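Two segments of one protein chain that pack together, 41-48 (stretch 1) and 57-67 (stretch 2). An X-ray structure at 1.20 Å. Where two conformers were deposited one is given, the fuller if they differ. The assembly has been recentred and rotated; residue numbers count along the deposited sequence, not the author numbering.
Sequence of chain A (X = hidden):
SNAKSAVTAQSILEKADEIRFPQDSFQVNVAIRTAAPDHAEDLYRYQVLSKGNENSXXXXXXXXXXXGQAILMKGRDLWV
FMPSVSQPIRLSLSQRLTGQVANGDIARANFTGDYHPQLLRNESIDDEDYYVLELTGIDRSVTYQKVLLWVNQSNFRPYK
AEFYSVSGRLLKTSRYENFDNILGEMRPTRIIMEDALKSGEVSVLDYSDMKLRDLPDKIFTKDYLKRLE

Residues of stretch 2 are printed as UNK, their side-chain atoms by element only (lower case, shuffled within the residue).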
# COMPACT_ATOMS: atom_id res chain seq x y z
N GLU A 41 -9.48 10.56 -13.55
CA GLU A 41 -10.06 9.23 -13.52
C GLU A 41 -11.38 9.28 -12.75
O GLU A 41 -11.55 10.14 -11.88
CB GLU A 41 -9.07 8.25 -12.85
CG GLU A 41 -7.65 8.21 -13.47
CD GLU A 41 -7.63 7.78 -14.93
OE1 GLU A 41 -8.46 6.93 -15.30
OE2 GLU A 41 -6.79 8.31 -15.70
N ASP A 42 -12.30 8.35 -13.05
CA ASP A 42 -13.43 8.10 -12.18
C ASP A 42 -12.92 7.71 -10.78
O ASP A 42 -11.80 7.23 -10.62
CB ASP A 42 -14.22 6.92 -12.72
CG ASP A 42 -14.83 7.17 -14.08
OD1 ASP A 42 -15.14 8.34 -14.42
OD2 ASP A 42 -15.00 6.17 -14.81
N LEU A 43 -13.72 7.90 -9.75
CA LEU A 43 -13.27 7.51 -8.40
C LEU A 43 -13.24 5.97 -8.33
O LEU A 43 -14.10 5.34 -8.92
CB LEU A 43 -14.27 8.08 -7.38
CG LEU A 43 -14.38 7.47 -5.98
CD1 LEU A 43 -13.21 7.81 -5.13
CD2 LEU A 43 -15.64 7.93 -5.28
N TYR A 44 -12.25 5.38 -7.67
CA TYR A 44 -12.22 3.96 -7.39
C TYR A 44 -12.40 3.77 -5.90
O TYR A 44 -11.90 4.57 -5.09
CB TYR A 44 -10.87 3.36 -7.83
CG TYR A 44 -10.76 3.08 -9.32
CD1 TYR A 44 -10.70 1.78 -9.76
CD2 TYR A 44 -10.80 4.10 -10.29
CE1 TYR A 44 -10.61 1.47 -11.11
CE2 TYR A 44 -10.72 3.81 -11.65
CZ TYR A 44 -10.63 2.48 -12.05
OH TYR A 44 -10.59 2.18 -13.39
N ARG A 45 -13.13 2.73 -5.52
CA ARG A 45 -13.25 2.39 -4.10
C ARG A 45 -13.07 0.90 -3.92
O ARG A 45 -13.49 0.12 -4.80
CB ARG A 45 -14.62 2.81 -3.56
CG ARG A 45 -14.91 4.29 -3.53
CD ARG A 45 -16.16 4.51 -2.67
NE ARG A 45 -16.72 5.85 -2.83
CZ ARG A 45 -16.46 6.85 -2.01
NH1 ARG A 45 -15.62 6.68 -1.00
NH2 ARG A 45 -17.02 8.04 -2.21
N TYR A 46 -12.47 0.54 -2.78
CA TYR A 46 -12.14 -0.84 -2.48
C TYR A 46 -12.46 -1.14 -1.04
O TYR A 46 -12.36 -0.28 -0.17
CB TYR A 46 -10.63 -1.09 -2.64
CG TYR A 46 -10.12 -0.78 -4.03
CD1 TYR A 46 -10.05 -1.76 -5.00
CD2 TYR A 46 -9.71 0.51 -4.38
CE1 TYR A 46 -9.60 -1.47 -6.27
CE2 TYR A 46 -9.24 0.79 -5.66
CZ TYR A 46 -9.20 -0.19 -6.58
OH TYR A 46 -8.74 0.09 -7.84
N GLN A 47 -12.79 -2.40 -0.77
CA GLN A 47 -12.78 -2.91 0.58
C GLN A 47 -11.61 -3.86 0.68
O GLN A 47 -11.45 -4.74 -0.17
CB GLN A 47 -14.07 -3.68 0.90
CG GLN A 47 -14.00 -4.23 2.35
CD GLN A 47 -15.02 -5.30 2.69
OE1 GLN A 47 -14.80 -6.48 2.41
NE2 GLN A 47 -16.10 -4.91 3.33
N VAL A 48 -10.81 -3.71 1.73
CA VAL A 48 -9.60 -4.51 1.93
C VAL A 48 -9.74 -5.34 3.20
O VAL A 48 -10.06 -4.78 4.26
CB VAL A 48 -8.37 -3.61 2.03
CG1 VAL A 48 -7.13 -4.45 2.22
CG2 VAL A 48 -8.25 -2.78 0.75
N UNK A 57 -7.47 -9.80 0.80
CA UNK A 57 -8.45 -9.72 -0.28
C UNK A 57 -8.75 -8.26 -0.51
O UNK A 57 -9.00 -7.50 0.44
c UNK A 57 -10.88 -10.13 -0.87
c UNK A 57 -9.75 -10.46 0.10
c UNK A 57 -10.54 -12.78 0.87
c UNK A 57 -9.49 -11.96 0.14
N UNK A 58 -8.74 -7.86 -1.78
CA UNK A 58 -9.06 -6.50 -2.17
C UNK A 58 -10.25 -6.59 -3.12
O UNK A 58 -10.14 -7.17 -4.20
c UNK A 58 -8.26 -4.41 -3.32
c UNK A 58 -6.67 -5.76 -1.90
c UNK A 58 -7.88 -5.82 -2.86
N UNK A 59 -11.36 -5.99 -2.72
CA UNK A 59 -12.61 -6.08 -3.52
C UNK A 59 -12.99 -4.70 -4.02
O UNK A 59 -13.13 -3.81 -3.24
c UNK A 59 -15.46 -7.30 -0.22
se UNK A 59 -14.78 -8.89 -1.07
c UNK A 59 -13.59 -8.12 -2.33
c UNK A 59 -13.72 -6.62 -2.64
N UNK A 60 -13.13 -4.55 -5.34
CA UNK A 60 -13.51 -3.26 -5.93
C UNK A 60 -14.99 -3.04 -5.81
O UNK A 60 -15.79 -3.93 -6.12
c UNK A 60 -13.36 -1.67 -7.87
c UNK A 60 -13.08 -3.10 -7.38
c UNK A 60 -13.71 -4.10 -8.23
c UNK A 60 -12.47 -1.23 -8.94
N UNK A 61 -15.37 -1.87 -5.35
CA UNK A 61 -16.77 -1.56 -5.21
C UNK A 61 -17.24 -0.49 -6.22
O UNK A 61 -18.43 -0.41 -6.51
o UNK A 61 -16.35 0.01 -3.41
c UNK A 61 -16.80 -2.25 -2.74
c UNK A 61 -17.10 -1.15 -3.76
N UNK A 62 -16.34 0.36 -6.70
CA UNK A 62 -16.69 1.35 -7.74
C UNK A 62 -15.38 1.60 -8.49
O UNK A 62 -14.31 1.49 -7.89
c UNK A 62 -17.26 2.67 -7.15
o UNK A 62 -19.26 3.73 -4.17
c UNK A 62 -18.26 2.53 -5.97
c UNK A 62 -18.43 3.78 -5.11
o UNK A 62 -17.74 4.79 -5.35
N UNK A 63 -15.44 1.99 -9.78
CA UNK A 63 -16.68 2.28 -10.58
C UNK A 63 -17.44 1.02 -10.97
O UNK A 63 -16.89 -0.07 -10.91
c UNK A 63 -14.72 2.83 -11.85
c UNK A 63 -16.16 2.99 -11.81
c UNK A 63 -14.22 2.19 -10.58
N UNK A 64 -18.69 1.20 -11.38
CA UNK A 64 -19.58 0.10 -11.73
C UNK A 64 -19.00 -0.82 -12.79
O UNK A 64 -19.23 -2.04 -12.74
c UNK A 64 -20.89 0.63 -12.20
N UNK A 65 -18.22 -0.25 -13.72
CA UNK A 65 -17.63 -1.05 -14.81
C UNK A 65 -16.66 -2.11 -14.27
O UNK A 65 -16.38 -3.10 -14.96
c UNK A 65 -16.93 -0.16 -15.86
o UNK A 65 -15.94 0.68 -15.28
N UNK A 66 -16.14 -1.90 -13.06
CA UNK A 66 -15.11 -2.76 -12.46
C UNK A 66 -15.59 -3.50 -11.23
O UNK A 66 -14.91 -4.42 -10.75
o UNK A 66 -12.25 -0.99 -15.13
o UNK A 66 -11.20 -1.64 -13.30
c UNK A 66 -13.83 -1.96 -12.10
c UNK A 66 -12.21 -1.19 -13.90
c UNK A 66 -13.44 -0.85 -13.08
N UNK A 67 -16.76 -3.12 -10.71
CA UNK A 67 -17.34 -3.69 -9.50
C UNK A 67 -17.42 -5.19 -9.58
O UNK A 67 -17.85 -5.75 -10.60
c UNK A 67 -21.53 -0.57 -8.13
n UNK A 67 -20.60 -1.42 -7.71
c UNK A 67 -20.70 -2.87 -7.73
n UNK A 67 -22.68 -1.01 -8.62
c UNK A 67 -18.72 -3.09 -9.22
c UNK A 67 -19.32 -3.50 -7.88
n UNK A 67 -21.29 0.73 -8.06

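Position 57 carries four carbons, forked at the first, one arm two carbons long: Ile57. Its side chain ends away from stretch 1, so its backbone makes the nearer approach, the O lying 3.4 Å from Val48 CA.

Position 58 has three carbons, one bearing the other two, and is buried: Val58. The compact fork suits a closely packed sheet face; Val58 CG1 lies 3.6 Å from Tyr46 CD1, and Val58 CG2 4.3 Å from Val48 CG2.

At position 59 an unbranched chain runs through two carbons, a selenium and a terminal carbon. This is selenomethionine, Met59, paired with Gln47 on the other sheet face. Its backbone closes a hydrogen-bonded ring: Met59 N to Gln47 O is 2.8 Å, and Gln47 N to Met59 O 2.9 Å.

Position 60 again shows four carbons forked at the first, with one longer arm: Ile60. The longer arm spans two aromatic neighbours, Ile60 CD1 standing 3.6 Å from Tyr44 CD1 and 3.9 Å from Tyr46 CE1.

Position 61 has one carbon bearing an oxygen and a carbon: Thr61. A branched hydroxyl fits beside a carbonyl: Thr61 OG1 donates a weak hydrogen bond of 3.2 Å to Arg45 O, which also accepts a strong one from Thr61 N at 2.8 Å.

Position 62 has three carbons, the third with two oxygens: Glu62. The carboxylate reaches the guanidinium edge in a salt bridge, Arg45 NE to Glu62 OE1 2.9 Å, while Arg45 N donates to Glu62 O, also at 2.9 Å.

At position 63 three carbons close onto the backbone nitrogen: Pro63, preceded by a cis peptide bond. Pro63 CD sits 3.6 Å from the Tyr44 ring centroid, almost on its normal, a CH-pi contact.

Position 64, with a single carbon, is Ala64; position 65, a carbon then an oxygen, is Ser65. Both are exposed, and their side chains do not reach stretch 1.

Position 66 has three carbons, the last bearing two oxygens: Glu66. Its carboxylate lies at the Tyr44 ring edge, with Glu66 CD 3.8 Å from Tyr44 OH.

Position 67, three carbons, a nitrogen, then a carbon with two nitrogens, is Arg67. It turns back on its own stretch, Arg67 NE donating to Thr61 O at 2.7 Å.

The contact is thus an antiparallel strand pair with a bulge where Arg45 O meets the amides of both Thr61 and Glu62, the latter weakly. Tyr46, Val48, Val58 and Ile60 build an apolar face; Arg45, Gln47, Met59 and Glu62 occupy the other, and Pro63 covers Tyr44 beyond the strand.

Stretch 2, residues 57-67: IVMITEPASER
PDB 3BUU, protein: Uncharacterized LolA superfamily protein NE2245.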